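PDB 4RLR: cytochrome c, 1 heme-binding site from Geobacter sulfurreducens, which carries a single low-potential heme, probably serving in electron transfer, and is essential for accepting electrons from an electrode. Local coordinates for residues 30-33 with 39-42; 53-58 with 103-108. All coordinates share one frame; numbering follows the deposited sequence.

Interaction 1. Residues 30-33 with 39-42; sequences HAFK and WLAK. With ZN (zinc ion), chain D.
Trp-39, whose side chain packs against Phe-32, accepts a hydrogen bond at its carbonyl O from Lys-42 N (3.0 Å). Helix 36-40, to which Trp-39 belongs, and helix 29-34 are two successive short helices beside the heme of this monoheme cytochrome c, and no hydrogen bond joins the two segments. What unites them is mostly hydrocarbon centred on the Phe-32 ring. With CG anti to the backbone N (chi1 176°), the phenyl extends past the indole in the opposing direction and puts one side of its rim against helix 36-40. There CD1 of Phe-32 lies 3.8 Å from CB of Trp-39, and two carbons further round the ring CZ of Phe-32 meets CD2 of Leu-40, also at 3.8 Å; this methyl sits at the ring edge, in its plane. Both Phe-32 and Leu-40 also touch the heme, and Phe-32 touches Ala-26 and Met-46 as well, so the contact forms part of the pocket wall. Near the start of helix 29-34, His-30 takes no part in this packing: its NE2 binds a zinc ion at 2.0 Å, and a water ligand lies 2.1 Å from the metal. The indole N-H fares less well, since NE1 of Trp-39 is buried without a partner in the model and Ala-31 O, 3.8 Å from it, is too distant for a hydrogen bond.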
loop_
_atom_site.group_PDB
_atom_site.type_symbol
_atom_site.label_atom_id
_atom_site.label_comp_id
_atom_site.label_asym_id
_atom_site.label_seq_id
_atom_site.Cartn_x
_atom_site.Cartn_y
_atom_site.Cartn_z
ATOM N N HIS A 30 14.199 3.153 -3.378
ATOM C CA HIS A 30 15.581 2.717 -3.539
ATOM C C HIS A 30 16.461 3.407 -2.526
ATOM O O HIS A 30 17.475 2.847 -2.121
ATOM C CB HIS A 30 16.063 2.880 -4.975
ATOM C CG HIS A 30 15.754 1.691 -5.835
ATOM N ND1 HIS A 30 16.560 0.574 -5.868
ATOM C CD2 HIS A 30 14.702 1.414 -6.640
ATOM C CE1 HIS A 30 16.039 -0.324 -6.676
ATOM N NE2 HIS A 30 14.912 0.160 -7.158
ATOM N N ALA A 31 16.028 4.577 -2.059
ATOM C CA ALA A 31 16.686 5.237 -0.932
ATOM C C ALA A 31 16.645 4.350 0.301
ATOM O O ALA A 31 17.645 4.211 0.989
ATOM C CB ALA A 31 16.045 6.583 -0.638
ATOM N N PHE A 32 15.494 3.737 0.569
ATOM C CA PHE A 32 15.377 2.749 1.651
ATOM C C PHE A 32 16.284 1.523 1.389
ATOM O O PHE A 32 17.124 1.176 2.217
ATOM C CB PHE A 32 13.897 2.320 1.837
ATOM C CG PHE A 32 13.708 1.223 2.870
ATOM C CD1 PHE A 32 13.739 1.512 4.221
ATOM C CD2 PHE A 32 13.520 -0.097 2.480
ATOM C CE1 PHE A 32 13.597 0.510 5.170
ATOM C CE2 PHE A 32 13.373 -1.113 3.435
ATOM C CZ PHE A 32 13.408 -0.797 4.779
ATOM N N LYS A 33 16.132 0.886 0.235
ATOM C CA LYS A 33 16.835 -0.383 -0.049
ATOM C C LYS A 33 18.358 -0.276 0.049
ATOM O O LYS A 33 19.030 -1.237 0.460
ATOM C CB LYS A 33 16.440 -0.933 -1.416
ATOM N N TRP A 39 17.078 3.608 8.214
ATOM C CA TRP A 39 15.648 3.765 8.403
ATOM C C TRP A 39 15.044 2.765 9.401
ATOM O O TRP A 39 14.230 3.137 10.259
ATOM C CB TRP A 39 14.950 3.686 7.032
ATOM C CG TRP A 39 15.602 4.657 6.072
ATOM C CD1 TRP A 39 16.487 4.370 5.068
ATOM C CD2 TRP A 39 15.467 6.068 6.093
ATOM N NE1 TRP A 39 16.899 5.526 4.458
ATOM C CE2 TRP A 39 16.265 6.583 5.053
ATOM C CE3 TRP A 39 14.722 6.952 6.874
ATOM C CZ2 TRP A 39 16.342 7.942 4.782
ATOM C CZ3 TRP A 39 14.799 8.296 6.598
ATOM C CH2 TRP A 39 15.608 8.778 5.557
ATOM N N LEU A 40 15.435 1.500 9.285
ATOM C CA LEU A 40 14.896 0.454 10.174
ATOM C C LEU A 40 15.137 0.726 11.649
ATOM O O LEU A 40 14.329 0.347 12.505
ATOM C CB LEU A 40 15.483 -0.917 9.810
ATOM C CG LEU A 40 14.938 -1.549 8.540
ATOM C CD1 LEU A 40 15.548 -2.936 8.350
ATOM C CD2 LEU A 40 13.415 -1.617 8.528
ATOM N N ALA A 41 16.251 1.381 11.947
ATOM C CA ALA A 41 16.619 1.676 13.328
ATOM C C ALA A 41 15.662 2.679 13.967
ATOM O O ALA A 41 15.591 2.771 15.189
ATOM C CB ALA A 41 17.999 2.182 13.377
ATOM N N LYS A 42 14.908 3.401 13.141
ATOM C CA LYS A 42 13.896 4.333 13.633
ATOM C C LYS A 42 12.490 3.765 13.409
ATOM O O LYS A 42 11.482 4.461 13.525
ATOM C CB LYS A 42 14.064 5.683 12.927
HETATM ZN ZN ZN D . 13.656 -0.965 -8.226
HETATM O O HOH W 1 12.400 0.412 -9.108
#

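Interaction 2. Residues 53-58 with 103-108; sequences HLIFYT and KAWVGV. With HEM (protoporphyrin IX containing Fe), chain B.
Backbones approach most closely where Thr-58, a loop residue, and Val-106, the last residue of helix 92-106, bring their CA atoms to 7.3 Å. Helix 92-106 finishes with Gly-107 N bonded to Lys-103 O, and Gly-107 then leaves helical geometry with a positive phi of 106°. On the other side the chain turns through residues 55-58, where Ile-55 O accepts from two donors of one residue, Thr-58 N and Thr-58 OG1; the hydroxyl bond is 2.8 Å long and its donor is tilted 17° from the carbonyl plane. This grip fixes Thr-58 with its methyl near the indole of Trp-105. The trans chi1 of Trp-105 (176°) swings the six-membered end of its indole toward residues 54-58. Leu-54 meets it obliquely, CD2 lying 3.5 Å from CH2 of Trp-105, while Ile-55 crosses the indole nearly at right angles and places CG2 3.9 Å from the same CH2. Tyr-5 and Ile-9 of helix 5-16 touch both Leu-54 and Trp-105, and Leu-66 adds helix 65-70, so four helices meet around the indole. Tyr-57 turns instead to the heme, its CE1 3.9 Å from the propionate carbon CBA. The indole N-H is served separately, NE1 of Trp-105 bonding to Thr-128 O. The contact is therefore purely apolar, joining the two segments by hydrocarbon packing, while Thr-58 OG1 is satisfied by Ile-55 O within its own turn and Trp-105 NE1 by the C-terminal chain.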
loop_
_atom_site.group_PDB
_atom_site.type_symbol
_atom_site.label_atom_id
_atom_site.label_comp_id
_atom_site.label_asym_id
_atom_site.label_seq_id
_atom_site.Cartn_x
_atom_site.Cartn_y
_atom_site.Cartn_z
ATOM N N HIS A 53 3.464 8.894 -4.471
ATOM C CA HIS A 53 4.341 8.004 -3.729
ATOM C C HIS A 53 3.669 6.684 -3.429
ATOM O O HIS A 53 4.347 5.652 -3.451
ATOM C CB HIS A 53 4.898 8.666 -2.465
ATOM C CG HIS A 53 6.037 9.599 -2.734
ATOM N ND1 HIS A 53 5.862 10.951 -2.986
ATOM C CD2 HIS A 53 7.369 9.368 -2.849
ATOM C CE1 HIS A 53 7.036 11.510 -3.206
ATOM N NE2 HIS A 53 7.967 10.574 -3.117
ATOM N N LEU A 54 2.340 6.690 -3.264
ATOM C CA LEU A 54 1.605 5.458 -2.952
ATOM C C LEU A 54 1.331 4.567 -4.170
ATOM O O LEU A 54 1.530 3.343 -4.092
ATOM C CB LEU A 54 0.292 5.776 -2.226
ATOM C CG LEU A 54 -0.509 4.577 -1.675
ATOM C CD1 LEU A 54 0.216 3.742 -0.605
ATOM C CD2 LEU A 54 -1.800 5.126 -1.140
ATOM N N ILE A 55 0.899 5.168 -5.279
ATOM C CA ILE A 55 0.618 4.390 -6.499
ATOM C C ILE A 55 1.850 3.684 -7.114
ATOM O O ILE A 55 1.693 2.745 -7.914
ATOM C CB ILE A 55 -0.125 5.223 -7.539
ATOM C CG1 ILE A 55 0.793 6.257 -8.197
ATOM C CG2 ILE A 55 -1.372 5.876 -6.897
ATOM C CD1 ILE A 55 0.229 6.827 -9.466
ATOM N N PHE A 56 3.054 4.114 -6.703
ATOM C CA PHE A 56 4.318 3.428 -6.999
ATOM C C PHE A 56 4.218 1.918 -6.699
ATOM O O PHE A 56 4.816 1.064 -7.403
ATOM C CB PHE A 56 5.444 4.091 -6.175
ATOM C CG PHE A 56 6.845 3.562 -6.434
ATOM C CD1 PHE A 56 7.308 2.408 -5.782
ATOM C CD2 PHE A 56 7.716 4.238 -7.267
ATOM C CE1 PHE A 56 8.578 1.941 -5.990
ATOM C CE2 PHE A 56 9.002 3.762 -7.479
ATOM C CZ PHE A 56 9.424 2.615 -6.838
ATOM N N TYR A 57 3.430 1.611 -5.672
ATOM C CA TYR A 57 3.297 0.271 -5.113
ATOM C C TYR A 57 2.046 -0.459 -5.602
ATOM O O TYR A 57 1.670 -1.488 -5.063
ATOM C CB TYR A 57 3.287 0.391 -3.590
ATOM C CG TYR A 57 4.580 1.006 -3.122
ATOM C CD1 TYR A 57 5.713 0.215 -2.944
ATOM C CD2 TYR A 57 4.692 2.397 -2.905
ATOM C CE1 TYR A 57 6.918 0.773 -2.534
ATOM C CE2 TYR A 57 5.892 2.961 -2.497
ATOM C CZ TYR A 57 7.000 2.151 -2.332
ATOM O OH TYR A 57 8.185 2.690 -1.946
ATOM N N THR A 58 1.416 0.056 -6.641
ATOM C CA THR A 58 0.224 -0.581 -7.159
ATOM C C THR A 58 0.489 -1.166 -8.544
ATOM O O THR A 58 0.762 -2.339 -8.621
ATOM C CB THR A 58 -1.003 0.331 -7.096
ATOM O OG1 THR A 58 -0.804 1.468 -7.929
ATOM C CG2 THR A 58 -1.265 0.765 -5.644
ATOM N N LYS A 103 -9.308 -2.106 -1.486
ATOM C CA LYS A 103 -9.589 -2.951 -2.670
ATOM C C LYS A 103 -10.436 -2.191 -3.703
ATOM O O LYS A 103 -10.261 -2.335 -4.928
ATOM C CB LYS A 103 -10.268 -4.260 -2.285
ATOM C CG LYS A 103 -9.451 -5.155 -1.340
ATOM C CD LYS A 103 -9.875 -6.609 -1.431
ATOM C CE LYS A 103 -8.902 -7.549 -0.718
ATOM N NZ LYS A 103 -9.469 -8.924 -0.596
ATOM N N ALA A 104 -11.353 -1.368 -3.212
ATOM C CA ALA A 104 -12.174 -0.541 -4.100
ATOM C C ALA A 104 -11.329 0.493 -4.806
ATOM O O ALA A 104 -11.538 0.797 -5.974
ATOM C CB ALA A 104 -13.260 0.143 -3.326
ATOM N N TRP A 105 -10.367 1.050 -4.097
ATOM C CA TRP A 105 -9.551 2.095 -4.678
ATOM C C TRP A 105 -8.637 1.507 -5.747
ATOM O O TRP A 105 -8.476 2.059 -6.830
ATOM C CB TRP A 105 -8.721 2.764 -3.583
ATOM C CG TRP A 105 -7.783 3.803 -4.111
ATOM C CD1 TRP A 105 -8.117 4.915 -4.812
ATOM C CD2 TRP A 105 -6.360 3.823 -3.976
ATOM N NE1 TRP A 105 -6.983 5.628 -5.140
ATOM C CE2 TRP A 105 -5.891 4.985 -4.626
ATOM C CE3 TRP A 105 -5.431 2.977 -3.360
ATOM C CZ2 TRP A 105 -4.539 5.321 -4.679
ATOM C CZ3 TRP A 105 -4.090 3.316 -3.410
ATOM C CH2 TRP A 105 -3.659 4.474 -4.065
ATOM N N VAL A 106 -8.048 0.372 -5.442
ATOM C CA VAL A 106 -7.035 -0.186 -6.311
ATOM C C VAL A 106 -7.659 -0.675 -7.613
ATOM O O VAL A 106 -7.043 -0.559 -8.662
ATOM C CB VAL A 106 -6.260 -1.303 -5.617
ATOM C CG1 VAL A 106 -5.374 -2.049 -6.606
ATOM C CG2 VAL A 106 -5.391 -0.706 -4.470
ATOM N N GLY A 107 -8.891 -1.177 -7.534
ATOM C CA GLY A 107 -9.598 -1.690 -8.700
ATOM C C GLY A 107 -9.633 -3.205 -8.645
ATOM O O GLY A 107 -10.580 -3.789 -8.116
ATOM N N VAL A 108 -8.594 -3.840 -9.176
ATOM C CA VAL A 108 -8.422 -5.278 -9.052
ATOM C C VAL A 108 -7.305 -5.577 -8.028
ATOM O O VAL A 108 -6.230 -5.016 -8.132
ATOM C CB VAL A 108 -8.113 -5.922 -10.440
ATOM C CG1 VAL A 108 -7.780 -7.393 -10.314
ATOM C CG2 VAL A 108 -9.310 -5.767 -11.386
HETATM C CHA HEM B . 6.848 -1.779 4.135
HETATM C CHB HEM B . 2.319 -0.339 3.264
HETATM C CHC HEM B . 1.984 0.744 7.949
HETATM C CHD HEM B . 6.634 -0.110 8.689
HETATM C C1A HEM B . 5.622 -1.559 3.539
HETATM C C2A HEM B . 5.300 -1.951 2.195
HETATM C C3A HEM B . 4.051 -1.558 1.942
HETATM C C4A HEM B . 3.546 -0.909 3.121
HETATM C CMA HEM B . 3.264 -1.725 0.636
HETATM C CAA HEM B . 6.266 -2.697 1.261
HETATM C CBA HEM B . 7.131 -1.775 0.403
HETATM C CGA HEM B . 7.901 -2.657 -0.566
HETATM O O1A HEM B . 7.363 -3.079 -1.611
HETATM O O2A HEM B . 9.068 -2.954 -0.282
HETATM C C1B HEM B . 1.841 0.094 4.477
HETATM C C2B HEM B . 0.505 0.535 4.710
HETATM C C3B HEM B . 0.397 0.829 6.004
HETATM C C4B HEM B . 1.676 0.567 6.617
HETATM C CMB HEM B . -0.507 0.641 3.572
HETATM C CAB HEM B . -0.835 1.320 6.771
HETATM C CBB HEM B . -1.991 0.635 6.581
HETATM C C1C HEM B . 3.216 0.645 8.527
HETATM C C2C HEM B . 3.481 0.968 9.908
HETATM C C3C HEM B . 4.789 0.753 10.128
HETATM C C4C HEM B . 5.344 0.246 8.889
HETATM C CMC HEM B . 2.410 1.534 10.869
HETATM C CAC HEM B . 5.624 0.906 11.432
HETATM C CBC HEM B . 5.083 0.657 12.645
HETATM C C1D HEM B . 7.126 -0.596 7.511
HETATM C C2D HEM B . 8.513 -0.916 7.312
HETATM C C3D HEM B . 8.593 -1.437 5.883
HETATM C C4D HEM B . 7.237 -1.379 5.381
HETATM C CMD HEM B . 9.649 -0.730 8.348
HETATM C CAD HEM B . 9.841 -1.921 5.136
HETATM C CBD HEM B . 10.237 -3.317 5.601
HETATM C CGD HEM B . 9.223 -4.289 5.057
HETATM O O1D HEM B . 9.114 -4.501 3.827
HETATM O O2D HEM B . 8.499 -4.865 5.880
HETATM N NA HEM B . 4.524 -0.948 4.096
HETATM N NB HEM B . 2.529 0.103 5.660
HETATM N NC HEM B . 4.374 0.177 7.940
HETATM N ND HEM B . 6.401 -0.880 6.364
HETATM FE FE HEM B . 4.391 -0.324 5.997
#

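In the fold
The two contacts follow one another along the chain: residues 30-42 are complete before 53-108 begin, and helix 51-55 of interaction 2 is the next helix after helix 36-40 of interaction 1. Their centres are 22 Å apart, and the nearest atoms stay about 5 Å apart. Interaction 1 is local and peripheral, its centre about 17 Å from the chain centre, whereas interaction 2 is buried about 7 Å from it and joins helix 51-55 to the distant helix 92-106. Both have a link to the heme: Phe-32 and Leu-40 belong to its pocket, and Tyr-57, in the same segment as the packing residues of interaction 2, reaches the same cofactor.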